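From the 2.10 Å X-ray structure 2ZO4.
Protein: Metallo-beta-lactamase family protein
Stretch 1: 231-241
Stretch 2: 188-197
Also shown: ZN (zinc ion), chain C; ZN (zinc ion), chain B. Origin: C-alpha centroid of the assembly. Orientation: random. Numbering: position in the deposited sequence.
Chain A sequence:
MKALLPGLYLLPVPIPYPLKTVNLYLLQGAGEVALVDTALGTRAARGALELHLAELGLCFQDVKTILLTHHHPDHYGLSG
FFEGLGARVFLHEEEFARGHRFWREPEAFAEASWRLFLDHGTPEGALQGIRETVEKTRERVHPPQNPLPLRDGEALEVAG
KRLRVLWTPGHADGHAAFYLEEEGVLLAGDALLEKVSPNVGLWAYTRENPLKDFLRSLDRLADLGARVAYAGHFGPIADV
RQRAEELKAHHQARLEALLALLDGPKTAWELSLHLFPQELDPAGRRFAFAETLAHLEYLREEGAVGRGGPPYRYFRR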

# COMPACT_ATOMS: atom_id res chain seq x y z
N ALA A 231 0.39 -2.74 -11.38
CA ALA A 231 0.26 -2.61 -9.93
C ALA A 231 1.56 -2.96 -9.20
O ALA A 231 2.57 -3.30 -9.83
CB ALA A 231 -0.89 -3.47 -9.43
N GLY A 232 1.52 -2.87 -7.88
CA GLY A 232 2.70 -3.10 -7.04
C GLY A 232 3.08 -4.56 -6.90
O GLY A 232 4.22 -4.87 -6.56
N HIS A 233 2.13 -5.45 -7.17
CA HIS A 233 2.37 -6.89 -7.12
C HIS A 233 1.61 -7.61 -8.22
O HIS A 233 0.62 -7.10 -8.73
CB HIS A 233 1.99 -7.46 -5.75
CG HIS A 233 2.61 -6.75 -4.60
ND1 HIS A 233 3.90 -6.99 -4.18
CD2 HIS A 233 2.13 -5.78 -3.78
CE1 HIS A 233 4.19 -6.22 -3.15
NE2 HIS A 233 3.13 -5.47 -2.89
N PHE A 234 2.10 -8.80 -8.58
CA PHE A 234 1.48 -9.68 -9.58
C PHE A 234 1.51 -9.13 -11.01
O PHE A 234 2.25 -8.19 -11.31
CB PHE A 234 0.05 -10.08 -9.17
CG PHE A 234 -0.04 -10.73 -7.82
CD1 PHE A 234 0.23 -12.08 -7.65
CD2 PHE A 234 -0.41 -9.98 -6.70
CE1 PHE A 234 0.14 -12.68 -6.40
CE2 PHE A 234 -0.50 -10.57 -5.44
CZ PHE A 234 -0.22 -11.92 -5.29
N GLY A 235 0.70 -9.72 -11.89
CA GLY A 235 0.70 -9.37 -13.31
C GLY A 235 -0.11 -8.13 -13.64
O GLY A 235 -0.78 -7.57 -12.76
N PRO A 236 -0.06 -7.70 -14.92
CA PRO A 236 -0.80 -6.53 -15.40
C PRO A 236 -2.32 -6.74 -15.34
O PRO A 236 -2.79 -7.88 -15.38
CB PRO A 236 -0.36 -6.40 -16.87
CG PRO A 236 0.88 -7.25 -16.99
CD PRO A 236 0.73 -8.33 -15.98
N ILE A 237 -3.06 -5.64 -15.23
CA ILE A 237 -4.52 -5.68 -15.15
C ILE A 237 -5.10 -5.09 -16.43
O ILE A 237 -5.08 -3.87 -16.63
CB ILE A 237 -5.06 -4.95 -13.88
CG1 ILE A 237 -4.52 -5.62 -12.61
CG2 ILE A 237 -6.59 -4.92 -13.86
CD1 ILE A 237 -4.51 -4.73 -11.37
N ALA A 238 -5.62 -5.96 -17.30
CA ALA A 238 -6.06 -5.55 -18.63
C ALA A 238 -7.40 -4.82 -18.62
O ALA A 238 -7.60 -3.87 -19.38
CB ALA A 238 -6.11 -6.76 -19.57
N ASP A 239 -8.31 -5.26 -17.75
CA ASP A 239 -9.59 -4.58 -17.56
C ASP A 239 -9.68 -4.04 -16.13
O ASP A 239 -9.98 -4.77 -15.19
CB ASP A 239 -10.77 -5.52 -17.88
CG ASP A 239 -12.10 -4.77 -18.03
OD1 ASP A 239 -12.31 -3.75 -17.33
OD2 ASP A 239 -12.94 -5.20 -18.84
N VAL A 240 -9.42 -2.74 -16.00
CA VAL A 240 -9.34 -2.08 -14.69
C VAL A 240 -10.70 -2.00 -14.00
O VAL A 240 -10.80 -2.28 -12.81
CB VAL A 240 -8.67 -0.69 -14.81
CG1 VAL A 240 -8.71 0.06 -13.47
CG2 VAL A 240 -7.24 -0.82 -15.29
N ARG A 241 -11.74 -1.63 -14.76
CA ARG A 241 -13.10 -1.56 -14.22
C ARG A 241 -13.55 -2.91 -13.70
O ARG A 241 -14.15 -3.00 -12.62
CB ARG A 241 -14.10 -1.03 -15.26
CG ARG A 241 -15.55 -0.97 -14.74
CD ARG A 241 -16.58 -0.58 -15.81
NE ARG A 241 -16.48 0.82 -16.22
CZ ARG A 241 -17.01 1.85 -15.56
NH1 ARG A 241 -17.69 1.67 -14.44
NH2 ARG A 241 -16.85 3.08 -16.03
ZN ZN C . 3.06 -3.69 -1.78
ZN ZN B . 1.22 -2.01 0.41
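Stretch 2 188-197: AGDALLEKVS

Stretch 2 runs alongside stretch 1 in the same direction, joined to it by zinc at one end, by two direct hydrogen bonds and a bridging water, and by apolar packing, chiefly from Leu192, Leu193 and Val196. The pairing follows sequence order: Ala188 lies by Ala231, Gly189 by Gly232 and Glu194 by Ile237, with CA–CA distances of 4.7, 4.5 and 6.0 Å.

Stretch 2 is mostly loop. It opens with a type II' turn from Ala188 to Ala191, closed by Ala191 N to Ala188 O at 3.2 Å. Gly189 has positive phi, which favours glycine. Its O accepts a hydrogen bond from Gly232 N at 2.7 Å. The CB of Ala231 rests 3.1 Å from Leu192 O.

Asp190 carries the metal contact. Its OD2 binds the chain C zinc at 2.1 Å, as does His233 NE2, also at 2.1 Å. The same OD2 reaches the chain B zinc at 2.6 Å, and water 2 lies 2.0 Å from each ion. Gly232 has no room for a side chain here: an ideal CB would fall 2.1 Å from Asp190 OD1.

Leu193 fills the middle. Its CD2 lies 3.9 Å from Ala231 CB and 3.8 Å from His233 CB, at the edge of the imidazole. Leu192 CD2 packs on Ile237 CD1 at 4.0 Å and on CG1 of Val240, the first residue of a helix, at 3.8 Å.

Glu194 points toward stretch 1. Its OE2 accepts a hydrogen bond from Gly235 N at 2.9 Å. Water 1 accepts from Glu194 N at 3.0 Å and donates to His233 O at 2.7 Å and Gly235 O at 2.8 Å.

Phe234 lies against Leu193 to Val196. Lys195 CB sits over one face of its ring, and Val196 CG2 is 3.6 Å from Phe234 CE2. Lys195 is not modelled beyond CB.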

# COMPACT_ATOMS: atom_id res chain seq x y z
N ALA A 188 -0.86 1.64 -10.52
CA ALA A 188 -1.89 1.54 -9.49
C ALA A 188 -1.39 1.39 -8.06
O ALA A 188 -2.16 1.53 -7.12
CB ALA A 188 -2.85 0.40 -9.83
N GLY A 189 -0.09 1.11 -7.90
CA GLY A 189 0.45 0.76 -6.59
C GLY A 189 -0.27 -0.46 -6.04
O GLY A 189 -0.51 -1.41 -6.78
N ASP A 190 -0.65 -0.42 -4.77
CA ASP A 190 -1.43 -1.50 -4.18
C ASP A 190 -2.91 -1.15 -3.99
O ASP A 190 -3.58 -1.76 -3.16
CB ASP A 190 -0.82 -1.95 -2.85
CG ASP A 190 0.55 -2.59 -3.01
OD1 ASP A 190 1.07 -2.69 -4.14
OD2 ASP A 190 1.12 -2.97 -1.97
N ALA A 191 -3.42 -0.18 -4.74
CA ALA A 191 -4.84 0.17 -4.68
C ALA A 191 -5.69 -0.89 -5.40
O ALA A 191 -6.90 -1.02 -5.16
CB ALA A 191 -5.09 1.54 -5.31
N LEU A 192 -5.02 -1.65 -6.27
CA LEU A 192 -5.63 -2.67 -7.11
C LEU A 192 -4.59 -3.74 -7.38
O LEU A 192 -3.43 -3.43 -7.66
CB LEU A 192 -6.07 -2.03 -8.44
CG LEU A 192 -7.29 -2.55 -9.20
CD1 LEU A 192 -8.58 -2.17 -8.49
CD2 LEU A 192 -7.30 -1.99 -10.61
N LEU A 193 -4.99 -5.01 -7.28
CA LEU A 193 -4.14 -6.15 -7.64
C LEU A 193 -4.98 -7.17 -8.39
O LEU A 193 -6.18 -7.26 -8.17
CB LEU A 193 -3.52 -6.80 -6.39
CG LEU A 193 -2.55 -6.01 -5.50
CD1 LEU A 193 -2.21 -6.82 -4.25
CD2 LEU A 193 -1.28 -5.62 -6.25
N GLU A 194 -4.34 -7.95 -9.27
CA GLU A 194 -5.06 -8.93 -10.11
C GLU A 194 -5.48 -10.25 -9.44
O GLU A 194 -6.52 -10.82 -9.78
CB GLU A 194 -4.29 -9.24 -11.40
CG GLU A 194 -2.92 -9.90 -11.19
CD GLU A 194 -2.55 -10.91 -12.27
OE1 GLU A 194 -3.28 -11.03 -13.29
OE2 GLU A 194 -1.52 -11.59 -12.09
N LYS A 195 -4.67 -10.76 -8.51
CA LYS A 195 -4.91 -12.13 -8.02
C LYS A 195 -5.69 -12.15 -6.71
O LYS A 195 -6.66 -12.90 -6.56
CB LYS A 195 -3.58 -12.89 -7.87
N VAL A 196 -5.25 -11.32 -5.78
CA VAL A 196 -5.83 -11.23 -4.45
C VAL A 196 -6.31 -9.81 -4.21
O VAL A 196 -6.18 -8.94 -5.09
CB VAL A 196 -4.80 -11.61 -3.36
CG1 VAL A 196 -4.50 -13.10 -3.40
CG2 VAL A 196 -3.51 -10.81 -3.53
N SER A 197 -6.86 -9.56 -3.03
CA SER A 197 -7.12 -8.20 -2.61
C SER A 197 -5.88 -7.68 -1.91
O SER A 197 -5.29 -8.38 -1.08
CB SER A 197 -8.32 -8.12 -1.67
OG SER A 197 -8.49 -6.79 -1.21
O HOH W 1 -1.64 -6.95 -10.13
O HOH W 2 2.67 -3.38 0.14